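Local structure of 3-deoxy-manno-octulosonate cytidylyltransferase (Escherichia coli, 1H7E) at residues 1-9 with 87-97. The protein catalyses the transfer of CMP from CTP to 3-deoxy-D-manno-octulosonate, releasing diphosphate and giving the activated CMP-sugar, probably for lipopolysaccharide biosynthesis. Sequence-based numbering, arbitrary orientation.
Sequences SKAVIVIPA and VEADIYINLQG
V4 and Y92 are paired residues on two neighbouring parallel strands, 3-8 and 91-94, central in the mixed sheet of a GT-A-type, Rossmann-like nucleotidyltransferase fold. The backbone hydrogen bonds alternate in direction between the two strands. V4 N donates to I91 O, and V4 O accepts from I93 N. V6 continues the pattern, its N reaching I93 O at 2.8 Å in an almost straight bond (178°), while V6 O takes L95 N. At the start of the ladder, K2 O is gripped twice. D90 N lies 2.8 Å from K2 O, and I91 N is the second donor. K2 N in turn donates to D90 OD2 at 2.8 Å, on the anti side of the carboxylate. The side chain of K2 is fully extended, with CG anti to the backbone N (chi1 -176°). This carries NZ back to E88 O at 3.1 Å, and NZ also forms a salt bridge with E45. Cutting K2 back to an alanine is likely to cost E45 this salt-bridge mate and E88 O this donor.

On one face of the sheet, V4 and Y92 lie side by side, with V4 CG2 3.6 Å from Y92 CD2. A89 CB lies over one face of the Y92 ring, off toward its rim, and also meets V4 CG1. Helix 76-86 touches V6, Y92 and N94 on this side. The other face carries A3, I5, I91 and I93. There I5 CG1 packs on I93 CB, and I5 CG2 meets L95 CG at 3.9 Å. Helix 104-116 covers A3, I91 and I93, while helix 29-38 reaches I5 and I7. The tyrosine ring is also fixed at its far end: Y92 OH donates to V87 O at 2.6 Å, in the carbonyl plane.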
loop_
_atom_site.group_PDB
_atom_site.type_symbol
_atom_site.label_atom_id
_atom_site.label_comp_id
_atom_site.label_asym_id
_atom_site.label_seq_id
_atom_site.Cartn_x
_atom_site.Cartn_y
_atom_site.Cartn_z
ATOM N N SER A 1 -9.325 3.448 -30.311
ATOM C CA SER A 1 -9.640 3.403 -28.853
ATOM C C SER A 1 -10.888 4.225 -28.519
ATOM O O SER A 1 -10.819 5.446 -28.359
ATOM C CB SER A 1 -8.443 3.897 -28.031
ATOM O OG SER A 1 -8.111 2.969 -27.004
ATOM N N LYS A 2 -12.030 3.551 -28.429
ATOM C CA LYS A 2 -13.287 4.221 -28.112
ATOM C C LYS A 2 -13.461 4.282 -26.601
ATOM O O LYS A 2 -13.274 3.289 -25.891
ATOM C CB LYS A 2 -14.454 3.468 -28.741
ATOM C CG LYS A 2 -15.802 4.134 -28.565
ATOM C CD LYS A 2 -16.903 3.218 -29.083
ATOM C CE LYS A 2 -18.285 3.800 -28.848
ATOM N NZ LYS A 2 -19.380 2.824 -29.170
ATOM N N ALA A 3 -13.815 5.457 -26.112
ATOM C CA ALA A 3 -14.019 5.645 -24.690
ATOM C C ALA A 3 -15.415 6.154 -24.459
ATOM O O ALA A 3 -15.921 6.954 -25.245
ATOM C CB ALA A 3 -13.019 6.666 -24.159
ATOM N N VAL A 4 -16.051 5.682 -23.392
ATOM C CA VAL A 4 -17.376 6.171 -23.033
ATOM C C VAL A 4 -17.401 6.550 -21.551
ATOM O O VAL A 4 -16.620 6.037 -20.744
ATOM C CB VAL A 4 -18.521 5.150 -23.322
ATOM C CG1 VAL A 4 -18.460 4.677 -24.792
ATOM C CG2 VAL A 4 -18.467 3.991 -22.366
ATOM N N ILE A 5 -18.242 7.503 -21.207
ATOM C CA ILE A 5 -18.381 7.915 -19.821
ATOM C C ILE A 5 -19.699 7.380 -19.311
ATOM O O ILE A 5 -20.725 7.521 -19.974
ATOM C CB ILE A 5 -18.373 9.445 -19.661
ATOM C CG1 ILE A 5 -16.967 9.982 -19.904
ATOM C CG2 ILE A 5 -18.913 9.843 -18.287
ATOM C CD1 ILE A 5 -16.901 11.487 -19.947
ATOM N N VAL A 6 -19.663 6.713 -18.157
ATOM C CA VAL A 6 -20.868 6.173 -17.542
ATOM C C VAL A 6 -21.051 6.877 -16.204
ATOM O O VAL A 6 -20.116 6.962 -15.399
ATOM C CB VAL A 6 -20.785 4.636 -17.321
ATOM C CG1 VAL A 6 -22.034 4.143 -16.616
ATOM C CG2 VAL A 6 -20.626 3.924 -18.644
ATOM N N ILE A 7 -22.240 7.418 -15.981
ATOM C CA ILE A 7 -22.551 8.127 -14.754
ATOM C C ILE A 7 -23.609 7.353 -13.972
ATOM O O ILE A 7 -24.767 7.300 -14.381
ATOM C CB ILE A 7 -23.121 9.536 -15.050
ATOM C CG1 ILE A 7 -22.141 10.354 -15.895
ATOM C CG2 ILE A 7 -23.444 10.274 -13.738
ATOM C CD1 ILE A 7 -22.795 11.558 -16.548
ATOM N N PRO A 8 -23.210 6.671 -12.881
ATOM C CA PRO A 8 -24.152 5.905 -12.048
ATOM C C PRO A 8 -25.024 6.930 -11.329
ATOM O O PRO A 8 -24.504 7.860 -10.708
ATOM C CB PRO A 8 -23.235 5.213 -11.032
ATOM C CG PRO A 8 -21.940 5.114 -11.730
ATOM C CD PRO A 8 -21.827 6.453 -12.422
ATOM N N ALA A 9 -26.337 6.782 -11.407
ATOM C CA ALA A 9 -27.219 7.744 -10.767
ATOM C C ALA A 9 -28.418 7.075 -10.132
ATOM O O ALA A 9 -29.476 6.969 -10.753
ATOM C CB ALA A 9 -27.677 8.798 -11.778
ATOM N N VAL A 87 -23.035 -1.715 -23.774
ATOM C CA VAL A 87 -22.413 -0.562 -24.429
ATOM C C VAL A 87 -20.961 -0.887 -24.729
ATOM O O VAL A 87 -20.141 -1.012 -23.812
ATOM C CB VAL A 87 -22.479 0.694 -23.538
ATOM C CG1 VAL A 87 -21.718 1.843 -24.179
ATOM C CG2 VAL A 87 -23.919 1.080 -23.272
ATOM N N GLU A 88 -20.630 -0.987 -26.016
ATOM C CA GLU A 88 -19.277 -1.325 -26.413
ATOM C C GLU A 88 -18.280 -0.156 -26.352
ATOM O O GLU A 88 -18.577 0.945 -26.805
ATOM C CB GLU A 88 -19.286 -1.953 -27.807
ATOM C CG GLU A 88 -17.899 -2.363 -28.296
ATOM C CD GLU A 88 -17.901 -2.956 -29.693
ATOM O OE1 GLU A 88 -18.860 -2.699 -30.464
ATOM O OE2 GLU A 88 -16.931 -3.677 -30.022
ATOM N N ALA A 89 -17.095 -0.420 -25.798
ATOM C CA ALA A 89 -16.035 0.576 -25.679
ATOM C C ALA A 89 -14.757 -0.130 -25.267
ATOM O O ALA A 89 -14.784 -1.266 -24.830
ATOM C CB ALA A 89 -16.408 1.638 -24.644
ATOM N N ASP A 90 -13.626 0.512 -25.508
ATOM C CA ASP A 90 -12.346 -0.052 -25.115
ATOM C C ASP A 90 -12.024 0.464 -23.701
ATOM O O ASP A 90 -11.385 -0.231 -22.920
ATOM C CB ASP A 90 -11.255 0.410 -26.074
ATOM C CG ASP A 90 -11.523 -0.013 -27.511
ATOM O OD1 ASP A 90 -11.808 -1.208 -27.723
ATOM O OD2 ASP A 90 -11.460 0.844 -28.424
ATOM N N ILE A 91 -12.479 1.684 -23.398
ATOM C CA ILE A 91 -12.236 2.338 -22.101
ATOM C C ILE A 91 -13.511 2.911 -21.513
ATOM O O ILE A 91 -14.209 3.675 -22.175
ATOM C CB ILE A 91 -11.225 3.506 -22.258
ATOM C CG1 ILE A 91 -9.863 2.967 -22.723
ATOM C CG2 ILE A 91 -11.107 4.295 -20.944
ATOM C CD1 ILE A 91 -8.931 4.028 -23.239
ATOM N N TYR A 92 -13.818 2.544 -20.270
ATOM C CA TYR A 92 -15.013 3.035 -19.591
ATOM C C TYR A 92 -14.590 3.923 -18.438
ATOM O O TYR A 92 -13.773 3.521 -17.608
ATOM C CB TYR A 92 -15.828 1.881 -19.011
ATOM C CG TYR A 92 -16.357 0.915 -20.048
ATOM C CD1 TYR A 92 -15.546 -0.090 -20.559
ATOM C CD2 TYR A 92 -17.670 1.026 -20.528
ATOM C CE1 TYR A 92 -16.025 -0.965 -21.536
ATOM C CE2 TYR A 92 -18.161 0.157 -21.504
ATOM C CZ TYR A 92 -17.335 -0.830 -22.000
ATOM O OH TYR A 92 -17.794 -1.703 -22.964
ATOM N N ILE A 93 -15.151 5.120 -18.382
ATOM C CA ILE A 93 -14.847 6.072 -17.318
ATOM C C ILE A 93 -16.083 6.134 -16.447
ATOM O O ILE A 93 -17.201 6.338 -16.934
ATOM C CB ILE A 93 -14.526 7.464 -17.886
ATOM C CG1 ILE A 93 -13.231 7.400 -18.681
ATOM C CG2 ILE A 93 -14.420 8.507 -16.755
ATOM C CD1 ILE A 93 -13.023 8.593 -19.565
ATOM N N ASN A 94 -15.895 5.925 -15.153
ATOM C CA ASN A 94 -17.004 5.944 -14.218
ATOM C C ASN A 94 -16.924 7.239 -13.421
ATOM O O ASN A 94 -15.969 7.441 -12.678
ATOM C CB ASN A 94 -16.881 4.742 -13.287
ATOM C CG ASN A 94 -18.200 4.331 -12.678
ATOM O OD1 ASN A 94 -19.203 4.176 -13.385
ATOM N ND2 ASN A 94 -18.202 4.099 -11.363
ATOM N N LEU A 95 -17.874 8.140 -13.656
ATOM C CA LEU A 95 -17.968 9.426 -12.962
ATOM C C LEU A 95 -19.054 9.348 -11.917
ATOM O O LEU A 95 -20.084 8.737 -12.152
ATOM C CB LEU A 95 -18.417 10.525 -13.915
ATOM C CG LEU A 95 -17.465 11.195 -14.880
ATOM C CD1 LEU A 95 -18.158 12.456 -15.395
ATOM C CD2 LEU A 95 -16.187 11.571 -14.169
ATOM N N GLN A 96 -18.888 10.054 -10.808
ATOM C CA GLN A 96 -19.923 10.051 -9.774
ATOM C C GLN A 96 -21.070 11.015 -10.121
ATOM O O GLN A 96 -20.837 12.151 -10.529
ATOM C CB GLN A 96 -19.306 10.368 -8.410
ATOM C CG GLN A 96 -18.331 9.283 -7.937
ATOM C CD GLN A 96 -18.868 7.870 -8.200
ATOM O OE1 GLN A 96 -19.884 7.463 -7.627
ATOM N NE2 GLN A 96 -18.206 7.136 -9.100
ATOM N N GLY A 97 -22.304 10.544 -9.974
ATOM C CA GLY A 97 -23.458 11.354 -10.309
ATOM C C GLY A 97 -23.764 12.460 -9.324
ATOM O O GLY A 97 -24.711 13.228 -9.538
#